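Local atomic coordinates of rhizobiales Sp. Pch2 (Marine metagenome, PDB entry 6PB3), a protein that is a Trip13/Pch2-like AAA+ ATPase that probably uses ATP to remodel HORMA domain proteins and so regulates bacterial cGAS-like enzymes in immunity against bacteriophages. Residues 25-29 with 89-94; 151-157 with 196-202; 183-188 with 212-216. All coordinates share one frame. Residues are numbered along the deposited sequence.

Interaction 1: residues 25-29 with 89-94; sequences RLNNL and ELAETI
Leu26 of helix 20-28 and Leu29, just after it, form the apolar centre, packed on residues 89-94, on helix 87-93, which follows the probable Walker A loop of this AAA+ ATPase. Arg25 to Asn27 are helical, and Leu26 and Thr93 set the register, their CA atoms 6.0 Å apart. Leu26, with chi1 between wells at -100° and chi2 t, extends CD2 to Leu90 CD1 (3.7 Å) and to Ile94 CD1 (3.9 Å), while its CG lies 3.5 Å from Thr93 OG1. Leu29, where the backbone leaves the helix at phi/psi -76/114, adopts m,t; its CD1 is 3.9 Å from Leu90 CB and its CD2 3.7 Å from Glu89 CG. Helix 33-47 covers Leu90 and Ile94 from beyond the pair.

Farther out, Thr93 takes the p rotamer, so that OG1 donates a 2.8 Å hydrogen bond to Glu89 O and CG2 lies over a face of the Arg25 guanidinium, also meeting Arg25 CB at 3.7 Å. At the polar edge, Arg25 NH1 makes a 2.7 Å salt bridge to Glu89 OE1 (chi1 t). A weaker one, 3.3 Å long, runs from Arg25 NH1 to Glu92 OE1 (chi1 m). Because one guanidinium nitrogen serves both glutamates, charge pairing borders the apolar patch on its polar side and joins helix 20-28 to the helix that follows the probable P-loop.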
loop_
_atom_site.group_PDB
_atom_site.type_symbol
_atom_site.label_atom_id
_atom_site.label_comp_id
_atom_site.label_asym_id
_atom_site.label_seq_id
_atom_site.Cartn_x
_atom_site.Cartn_y
_atom_site.Cartn_z
ATOM N N ARG A 25 -26.393 -8.136 -31.469
ATOM C CA ARG A 25 -25.336 -7.870 -30.498
ATOM C C ARG A 25 -25.127 -9.054 -29.558
ATOM O O ARG A 25 -23.985 -9.445 -29.297
ATOM C CB ARG A 25 -25.647 -6.587 -29.714
ATOM C CG ARG A 25 -25.722 -5.277 -30.592
ATOM C CD ARG A 25 -25.357 -4.023 -29.752
ATOM N NE ARG A 25 -26.494 -3.284 -29.207
ATOM C CZ ARG A 25 -26.530 -2.723 -28.000
ATOM N NH1 ARG A 25 -25.504 -2.832 -27.168
ATOM N NH2 ARG A 25 -27.610 -2.060 -27.610
ATOM N N LEU A 26 -26.209 -9.646 -29.041
ATOM C CA LEU A 26 -26.059 -10.837 -28.205
ATOM C C LEU A 26 -25.284 -11.921 -28.935
ATOM O O LEU A 26 -24.365 -12.525 -28.371
ATOM C CB LEU A 26 -27.426 -11.381 -27.783
ATOM C CG LEU A 26 -28.047 -11.123 -26.424
ATOM C CD1 LEU A 26 -29.334 -11.913 -26.403
ATOM C CD2 LEU A 26 -27.134 -11.535 -25.252
ATOM N N ASN A 27 -25.668 -12.195 -30.191
ATOM C CA ASN A 27 -25.022 -13.237 -30.982
ATOM C C ASN A 27 -23.539 -12.949 -31.160
ATOM O O ASN A 27 -22.717 -13.872 -31.224
ATOM C CB ASN A 27 -25.684 -13.342 -32.359
ATOM C CG ASN A 27 -27.070 -13.910 -32.303
ATOM O OD1 ASN A 27 -27.655 -14.044 -31.232
ATOM N ND2 ASN A 27 -27.616 -14.250 -33.471
ATOM N N ASN A 28 -23.184 -11.672 -31.287
ATOM C CA ASN A 28 -21.789 -11.313 -31.506
ATOM C C ASN A 28 -20.943 -11.509 -30.242
ATOM O O ASN A 28 -19.710 -11.563 -30.335
ATOM C CB ASN A 28 -21.701 -9.869 -32.031
ATOM C CG ASN A 28 -22.186 -9.720 -33.497
ATOM O OD1 ASN A 28 -22.508 -10.695 -34.179
ATOM N ND2 ASN A 28 -22.245 -8.482 -33.966
ATOM N N LEU A 29 -21.571 -11.650 -29.072
ATOM C CA LEU A 29 -20.829 -11.983 -27.860
ATOM C C LEU A 29 -20.457 -13.459 -27.869
ATOM O O LEU A 29 -21.335 -14.324 -27.797
ATOM C CB LEU A 29 -21.649 -11.669 -26.613
ATOM C CG LEU A 29 -22.078 -10.218 -26.425
ATOM C CD1 LEU A 29 -22.769 -10.055 -25.070
ATOM C CD2 LEU A 29 -20.877 -9.302 -26.510
ATOM N N GLU A 89 -22.401 -4.800 -22.450
ATOM C CA GLU A 89 -23.050 -5.181 -23.693
ATOM C C GLU A 89 -23.993 -6.352 -23.464
ATOM O O GLU A 89 -25.080 -6.409 -24.048
ATOM C CB GLU A 89 -21.995 -5.514 -24.749
ATOM C CG GLU A 89 -22.561 -5.983 -26.075
ATOM C CD GLU A 89 -22.934 -4.840 -26.994
ATOM O OE1 GLU A 89 -23.036 -3.688 -26.513
ATOM O OE2 GLU A 89 -23.121 -5.099 -28.203
ATOM N N LEU A 90 -23.613 -7.279 -22.584
ATOM C CA LEU A 90 -24.527 -8.367 -22.241
ATOM C C LEU A 90 -25.758 -7.841 -21.509
ATOM O O LEU A 90 -26.893 -8.203 -21.841
ATOM C CB LEU A 90 -23.797 -9.411 -21.396
ATOM C CG LEU A 90 -24.642 -10.602 -20.953
ATOM C CD1 LEU A 90 -25.116 -11.402 -22.183
ATOM C CD2 LEU A 90 -23.863 -11.488 -20.018
ATOM N N ALA A 91 -25.560 -6.963 -20.524
ATOM C CA ALA A 91 -26.696 -6.473 -19.755
ATOM C C ALA A 91 -27.650 -5.661 -20.618
ATOM O O ALA A 91 -28.858 -5.656 -20.360
ATOM C CB ALA A 91 -26.204 -5.641 -18.565
ATOM N N GLU A 92 -27.130 -4.950 -21.621
ATOM C CA GLU A 92 -27.965 -4.110 -22.470
ATOM C C GLU A 92 -28.719 -4.891 -23.526
ATOM O O GLU A 92 -29.616 -4.327 -24.159
ATOM C CB GLU A 92 -27.121 -3.051 -23.174
ATOM C CG GLU A 92 -26.567 -1.968 -22.261
ATOM C CD GLU A 92 -25.740 -0.964 -23.047
ATOM O OE1 GLU A 92 -25.398 -1.269 -24.210
ATOM O OE2 GLU A 92 -25.431 0.124 -22.513
ATOM N N THR A 93 -28.371 -6.151 -23.761
ATOM C CA THR A 93 -29.032 -6.913 -24.810
ATOM C C THR A 93 -29.735 -8.173 -24.325
ATOM O O THR A 93 -30.589 -8.694 -25.053
ATOM C CB THR A 93 -28.024 -7.298 -25.903
ATOM O OG1 THR A 93 -26.943 -8.045 -25.324
ATOM C CG2 THR A 93 -27.477 -6.046 -26.563
ATOM N N ILE A 94 -29.422 -8.653 -23.118
ATOM C CA ILE A 94 -29.920 -9.934 -22.624
ATOM C C ILE A 94 -31.437 -9.968 -22.533
ATOM O O ILE A 94 -32.031 -11.054 -22.534
ATOM C CB ILE A 94 -29.274 -10.242 -21.254
ATOM C CG1 ILE A 94 -29.412 -11.721 -20.895
ATOM C CG2 ILE A 94 -29.856 -9.345 -20.155
ATOM C CD1 ILE A 94 -28.870 -12.643 -21.978
#

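Interaction 2: residues 151-157 with 196-202; sequences GAVILLV and PAAVIMC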
loop_
_atom_site.group_PDB
_atom_site.type_symbol
_atom_site.label_atom_id
_atom_site.label_comp_id
_atom_site.label_asym_id
_atom_site.label_seq_id
_atom_site.Cartn_x
_atom_site.Cartn_y
_atom_site.Cartn_z
ATOM N N GLY A 151 -45.760 -8.392 -19.060
ATOM C CA GLY A 151 -44.471 -7.857 -19.430
ATOM C C GLY A 151 -43.599 -7.743 -18.201
ATOM O O GLY A 151 -43.987 -8.146 -17.102
ATOM N N ALA A 152 -42.410 -7.184 -18.389
ATOM C CA ALA A 152 -41.505 -6.971 -17.270
ATOM C C ALA A 152 -40.670 -5.730 -17.512
ATOM O O ALA A 152 -40.607 -5.205 -18.627
ATOM C CB ALA A 152 -40.592 -8.174 -17.034
ATOM N N VAL A 153 -40.021 -5.281 -16.438
ATOM C CA VAL A 153 -39.218 -4.066 -16.412
ATOM C C VAL A 153 -37.849 -4.398 -15.841
ATOM O O VAL A 153 -37.752 -4.865 -14.702
ATOM C CB VAL A 153 -39.869 -2.968 -15.560
ATOM C CG1 VAL A 153 -38.967 -1.726 -15.551
ATOM C CG2 VAL A 153 -41.261 -2.644 -16.070
ATOM N N ILE A 154 -36.793 -4.109 -16.596
ATOM C CA ILE A 154 -35.431 -4.298 -16.113
ATOM C C ILE A 154 -34.822 -2.929 -15.873
ATOM O O ILE A 154 -34.806 -2.077 -16.771
ATOM C CB ILE A 154 -34.569 -5.101 -17.093
ATOM C CG1 ILE A 154 -35.166 -6.491 -17.306
ATOM C CG2 ILE A 154 -33.147 -5.206 -16.533
ATOM C CD1 ILE A 154 -34.453 -7.293 -18.387
ATOM N N LEU A 155 -34.330 -2.712 -14.666
ATOM C CA LEU A 155 -33.571 -1.516 -14.355
ATOM C C LEU A 155 -32.090 -1.875 -14.459
ATOM O O LEU A 155 -31.640 -2.853 -13.855
ATOM C CB LEU A 155 -33.945 -1.004 -12.964
ATOM C CG LEU A 155 -33.276 0.276 -12.473
ATOM C CD1 LEU A 155 -33.676 1.479 -13.321
ATOM C CD2 LEU A 155 -33.652 0.502 -11.016
ATOM N N LEU A 156 -31.341 -1.110 -15.242
ATOM C CA LEU A 156 -29.913 -1.349 -15.426
ATOM C C LEU A 156 -29.111 -0.216 -14.799
ATOM O O LEU A 156 -29.383 0.961 -15.066
ATOM C CB LEU A 156 -29.583 -1.487 -16.919
ATOM C CG LEU A 156 -28.123 -1.669 -17.347
ATOM C CD1 LEU A 156 -27.346 -2.644 -16.455
ATOM C CD2 LEU A 156 -28.068 -2.126 -18.821
ATOM N N VAL A 157 -28.112 -0.581 -13.994
ATOM C CA VAL A 157 -27.249 0.356 -13.277
ATOM C C VAL A 157 -25.793 0.096 -13.668
ATOM O O VAL A 157 -25.254 -0.985 -13.389
ATOM C CB VAL A 157 -27.417 0.228 -11.755
ATOM C CG1 VAL A 157 -26.712 1.365 -11.062
ATOM C CG2 VAL A 157 -28.890 0.179 -11.369
ATOM N N PRO A 196 -43.374 -7.609 -11.595
ATOM C CA PRO A 196 -42.430 -8.185 -12.579
ATOM C C PRO A 196 -41.327 -7.193 -12.944
ATOM O O PRO A 196 -41.348 -6.533 -13.995
ATOM C CB PRO A 196 -43.338 -8.490 -13.774
ATOM C CG PRO A 196 -44.391 -7.417 -13.699
ATOM C CD PRO A 196 -44.631 -7.164 -12.225
ATOM N N ALA A 197 -40.340 -7.080 -12.050
ATOM C CA ALA A 197 -39.238 -6.137 -12.212
ATOM C C ALA A 197 -37.965 -6.716 -11.601
ATOM O O ALA A 197 -38.023 -7.408 -10.576
ATOM C CB ALA A 197 -39.569 -4.789 -11.561
ATOM N N ALA A 198 -36.824 -6.423 -12.232
ATOM C CA ALA A 198 -35.507 -6.863 -11.769
ATOM C C ALA A 198 -34.469 -5.774 -12.019
ATOM O O ALA A 198 -34.659 -4.883 -12.851
ATOM C CB ALA A 198 -35.059 -8.147 -12.473
ATOM N N VAL A 199 -33.347 -5.879 -11.306
ATOM C CA VAL A 199 -32.255 -4.921 -11.407
ATOM C C VAL A 199 -30.995 -5.668 -11.810
ATOM O O VAL A 199 -30.667 -6.703 -11.221
ATOM C CB VAL A 199 -32.012 -4.160 -10.084
ATOM C CG1 VAL A 199 -30.981 -3.031 -10.306
ATOM C CG2 VAL A 199 -33.308 -3.624 -9.504
ATOM N N ILE A 200 -30.290 -5.139 -12.801
ATOM C CA ILE A 200 -28.973 -5.623 -13.182
ATOM C C ILE A 200 -27.976 -4.543 -12.824
ATOM O O ILE A 200 -28.136 -3.376 -13.214
ATOM C CB ILE A 200 -28.878 -5.943 -14.686
ATOM C CG1 ILE A 200 -29.900 -7.013 -15.076
ATOM C CG2 ILE A 200 -27.427 -6.337 -15.045
ATOM C CD1 ILE A 200 -30.038 -7.230 -16.577
HETATM N N MSE A 201 -26.933 -4.921 -12.121
HETATM C CA MSE A 201 -25.892 -3.934 -11.964
HETATM C C MSE A 201 -24.529 -4.513 -12.260
HETATM O O MSE A 201 -24.224 -5.653 -11.923
HETATM C CB MSE A 201 -25.959 -3.325 -10.581
HETATM C CG MSE A 201 -25.622 -4.220 -9.456
HETATM SE SE MSE A 201 -25.244 -2.931 -8.069
HETATM C CE MSE A 201 -23.813 -2.038 -8.972
ATOM N N CYS A 202 -23.708 -3.704 -12.914
ATOM C CA CYS A 202 -22.381 -4.106 -13.341
ATOM C C CYS A 202 -21.350 -3.410 -12.470
ATOM O O CYS A 202 -21.512 -2.237 -12.122
ATOM C CB CYS A 202 -22.141 -3.759 -14.832
ATOM S SG CYS A 202 -23.366 -4.499 -15.940
#
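These neighbouring parallel strands belong to the central sheet of the P-loop NTPase fold, and helix 179-192 lies between them in the chain, making a right-handed beta-alpha-beta crossover. At the start, Gly151 O touches Pro196 CB (3.4 Å) and Ala152 pairs on its other edge with strand 105-111. Val153 begins the regular pattern: its N donates to Pro196 O (3.0 Å), and its O accepts from Ala198 N (3.1 Å). Ile154 turns to the opposite face, where its CG2 meets Ile200 CD1 at 3.7 Å, on the side covered by helix 33-47. Leu155 bonds through N to Ala198 O (2.8 Å) and through O to Ile200 N (2.9 Å), its side chain sharing with Val199 the face packed by Phe132 of helix 124-141. Leu156 returns to the Ile200 side, Leu156 CD1 to Ile200 CG2 4.0 Å. Val157 ends the walk, with N bonded to Ile200 O at 2.9 Å, CB 4.0 Å from selenomethionine Met201 CB, and O accepting Cys202 N at 3.2 Å.

Interaction 3: residues 183-188 with 212-216; sequences FIRGID and AVRRR
A salt bridge between Asp188 and Arg216 joins two parts of the AAA+ core, helix 179-192 and the segment 212-216, which begins on the short helix 211-214. Arg216 NE donates to Asp188 OD1 at 3.0 Å, and Arg216 NH2 adds a weak 3.3 Å bond to Asp188 OD2, so the carboxylate is gripped by two nitrogens. The third, Arg216 NH1, donates to Ala212 O at 2.8 Å. An m,t,t course for Arg216 (phi/psi -89/-11), with chi4 near 82°, brings the guanidinium between Asp188 (m) and Ala212 O. Ile184 covers one guanidinium face, CG2 to Arg216 NH2 3.3 Å. Residues 183-188 are regular helix, phi/psi near -60/-45, and approach most closely at Ile184 and Val213, CA atoms 6.5 Å apart. Ile184 (m,t) places CD1 3.5 Å from Ala212 CB. Arg214 and Arg215 take no part here but reach the second subunit, Arg214 O bonding Gln273 of that chain. In the packing, Phe183 (chi1 t) presents its ring edge to Val213, Phe183 CD2 to Val213 CG2 3.6 Å.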
loop_
_atom_site.group_PDB
_atom_site.type_symbol
_atom_site.label_atom_id
_atom_site.label_comp_id
_atom_site.label_asym_id
_atom_site.label_seq_id
_atom_site.Cartn_x
_atom_site.Cartn_y
_atom_site.Cartn_z
ATOM N N PHE A 183 -30.925 2.964 -2.883
ATOM C CA PHE A 183 -30.862 1.788 -3.741
ATOM C C PHE A 183 -31.371 0.552 -3.013
ATOM O O PHE A 183 -32.149 -0.234 -3.567
ATOM C CB PHE A 183 -29.422 1.596 -4.200
ATOM C CG PHE A 183 -29.254 0.555 -5.254
ATOM C CD1 PHE A 183 -29.760 0.752 -6.529
ATOM C CD2 PHE A 183 -28.583 -0.625 -4.976
ATOM C CE1 PHE A 183 -29.600 -0.209 -7.510
ATOM C CE2 PHE A 183 -28.419 -1.590 -5.947
ATOM C CZ PHE A 183 -28.936 -1.384 -7.215
ATOM N N ILE A 184 -30.940 0.379 -1.762
ATOM C CA ILE A 184 -31.385 -0.739 -0.933
ATOM C C ILE A 184 -32.894 -0.704 -0.753
ATOM O O ILE A 184 -33.584 -1.717 -0.915
ATOM C CB ILE A 184 -30.678 -0.688 0.431
ATOM C CG1 ILE A 184 -29.218 -1.101 0.308
ATOM C CG2 ILE A 184 -31.420 -1.503 1.460
ATOM C CD1 ILE A 184 -28.414 -0.535 1.448
ATOM N N ARG A 185 -33.421 0.456 -0.363
ATOM C CA ARG A 185 -34.865 0.603 -0.223
ATOM C C ARG A 185 -35.580 0.271 -1.527
ATOM O O ARG A 185 -36.648 -0.352 -1.514
ATOM C CB ARG A 185 -35.198 2.020 0.240
ATOM C CG ARG A 185 -34.694 2.322 1.646
ATOM C CD ARG A 185 -34.878 3.779 2.027
ATOM N NE ARG A 185 -34.284 4.061 3.331
ATOM C CZ ARG A 185 -34.386 5.225 3.966
ATOM N NH1 ARG A 185 -35.061 6.227 3.415
ATOM N NH2 ARG A 185 -33.815 5.389 5.156
ATOM N N GLY A 186 -34.998 0.654 -2.666
ATOM C CA GLY A 186 -35.629 0.350 -3.942
ATOM C C GLY A 186 -35.671 -1.139 -4.219
ATOM O O GLY A 186 -36.704 -1.678 -4.634
ATOM N N ILE A 187 -34.550 -1.824 -3.990
ATOM C CA ILE A 187 -34.475 -3.264 -4.218
ATOM C C ILE A 187 -35.460 -4.005 -3.323
ATOM O O ILE A 187 -36.169 -4.913 -3.768
ATOM C CB ILE A 187 -33.045 -3.754 -3.964
ATOM C CG1 ILE A 187 -32.103 -3.192 -5.020
ATOM C CG2 ILE A 187 -33.003 -5.270 -3.905
ATOM C CD1 ILE A 187 -30.692 -3.585 -4.762
ATOM N N ASP A 188 -35.481 -3.663 -2.034
ATOM C CA ASP A 188 -36.413 -4.303 -1.111
ATOM C C ASP A 188 -37.850 -4.096 -1.560
ATOM O O ASP A 188 -38.675 -5.015 -1.489
ATOM C CB ASP A 188 -36.215 -3.745 0.295
ATOM C CG ASP A 188 -34.915 -4.172 0.902
ATOM O OD1 ASP A 188 -34.253 -5.049 0.312
ATOM O OD2 ASP A 188 -34.551 -3.632 1.964
ATOM N N ALA A 212 -24.186 -4.042 1.858
ATOM C CA ALA A 212 -25.641 -4.135 1.905
ATOM C C ALA A 212 -26.251 -4.262 0.514
ATOM O O ALA A 212 -27.381 -4.757 0.375
ATOM C CB ALA A 212 -26.201 -2.920 2.644
ATOM N N VAL A 213 -25.511 -3.863 -0.521
ATOM C CA VAL A 213 -25.934 -4.171 -1.877
ATOM C C VAL A 213 -25.558 -5.599 -2.231
ATOM O O VAL A 213 -26.378 -6.353 -2.759
ATOM C CB VAL A 213 -25.331 -3.163 -2.873
ATOM C CG1 VAL A 213 -25.451 -3.684 -4.305
ATOM C CG2 VAL A 213 -26.014 -1.814 -2.724
ATOM N N ARG A 214 -24.325 -5.997 -1.920
ATOM C CA ARG A 214 -23.833 -7.310 -2.326
ATOM C C ARG A 214 -24.692 -8.427 -1.755
ATOM O O ARG A 214 -25.043 -9.377 -2.464
ATOM C CB ARG A 214 -22.384 -7.474 -1.874
ATOM C CG ARG A 214 -21.519 -8.169 -2.878
ATOM C CD ARG A 214 -20.145 -8.425 -2.338
ATOM N NE ARG A 214 -19.550 -7.234 -1.744
ATOM C CZ ARG A 214 -18.353 -7.240 -1.174
ATOM N NH1 ARG A 214 -17.666 -8.372 -1.151
ATOM N NH2 ARG A 214 -17.845 -6.135 -0.630
ATOM N N ARG A 215 -25.052 -8.320 -0.476
ATOM C CA ARG A 215 -25.755 -9.405 0.194
ATOM C C ARG A 215 -27.177 -9.584 -0.313
ATOM O O ARG A 215 -27.764 -10.643 -0.080
ATOM C CB ARG A 215 -25.758 -9.170 1.710
ATOM C CG ARG A 215 -26.735 -8.110 2.203
ATOM C CD ARG A 215 -26.659 -7.996 3.752
ATOM N NE ARG A 215 -27.704 -7.126 4.293
ATOM C CZ ARG A 215 -27.475 -5.951 4.875
ATOM N NH1 ARG A 215 -26.226 -5.502 5.020
ATOM N NH2 ARG A 215 -28.496 -5.233 5.335
ATOM N N ARG A 216 -27.722 -8.602 -1.026
ATOM C CA ARG A 216 -29.052 -8.703 -1.611
ATOM C C ARG A 216 -29.075 -9.304 -3.014
ATOM O O ARG A 216 -30.158 -9.642 -3.500
ATOM C CB ARG A 216 -29.709 -7.327 -1.645
ATOM C CG ARG A 216 -30.164 -6.863 -0.270
ATOM C CD ARG A 216 -30.637 -5.425 -0.295
ATOM N NE ARG A 216 -31.366 -5.065 0.927
ATOM C CZ ARG A 216 -30.787 -4.702 2.071
ATOM N NH1 ARG A 216 -29.463 -4.676 2.174
ATOM N NH2 ARG A 216 -31.538 -4.364 3.119
#

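From the N terminus, interaction 1 comes first: it closes a 59-residue loop that takes in helices 33-47 and 49-59 and strand 76-81, bringing helix 20-28 onto helix 87-93. Interaction 2 closes a 38-residue span holding helix 179-192, and interaction 3 a 23-residue span holding strand 197-203; these two cross, since 183-188 lies between the paired strands and 212-216 after them. Interaction 2 is the common neighbour. Ala91 and Glu92 of interaction 1 pack on Leu156, Ile200 and Cys202, whereas Phe183 and Val213 of interaction 3 pack on Val157, Val199 and Met201. The sheet is thus sandwiched between helical layers, and interactions 1 and 3 stay about 12 Å apart at their nearest atoms.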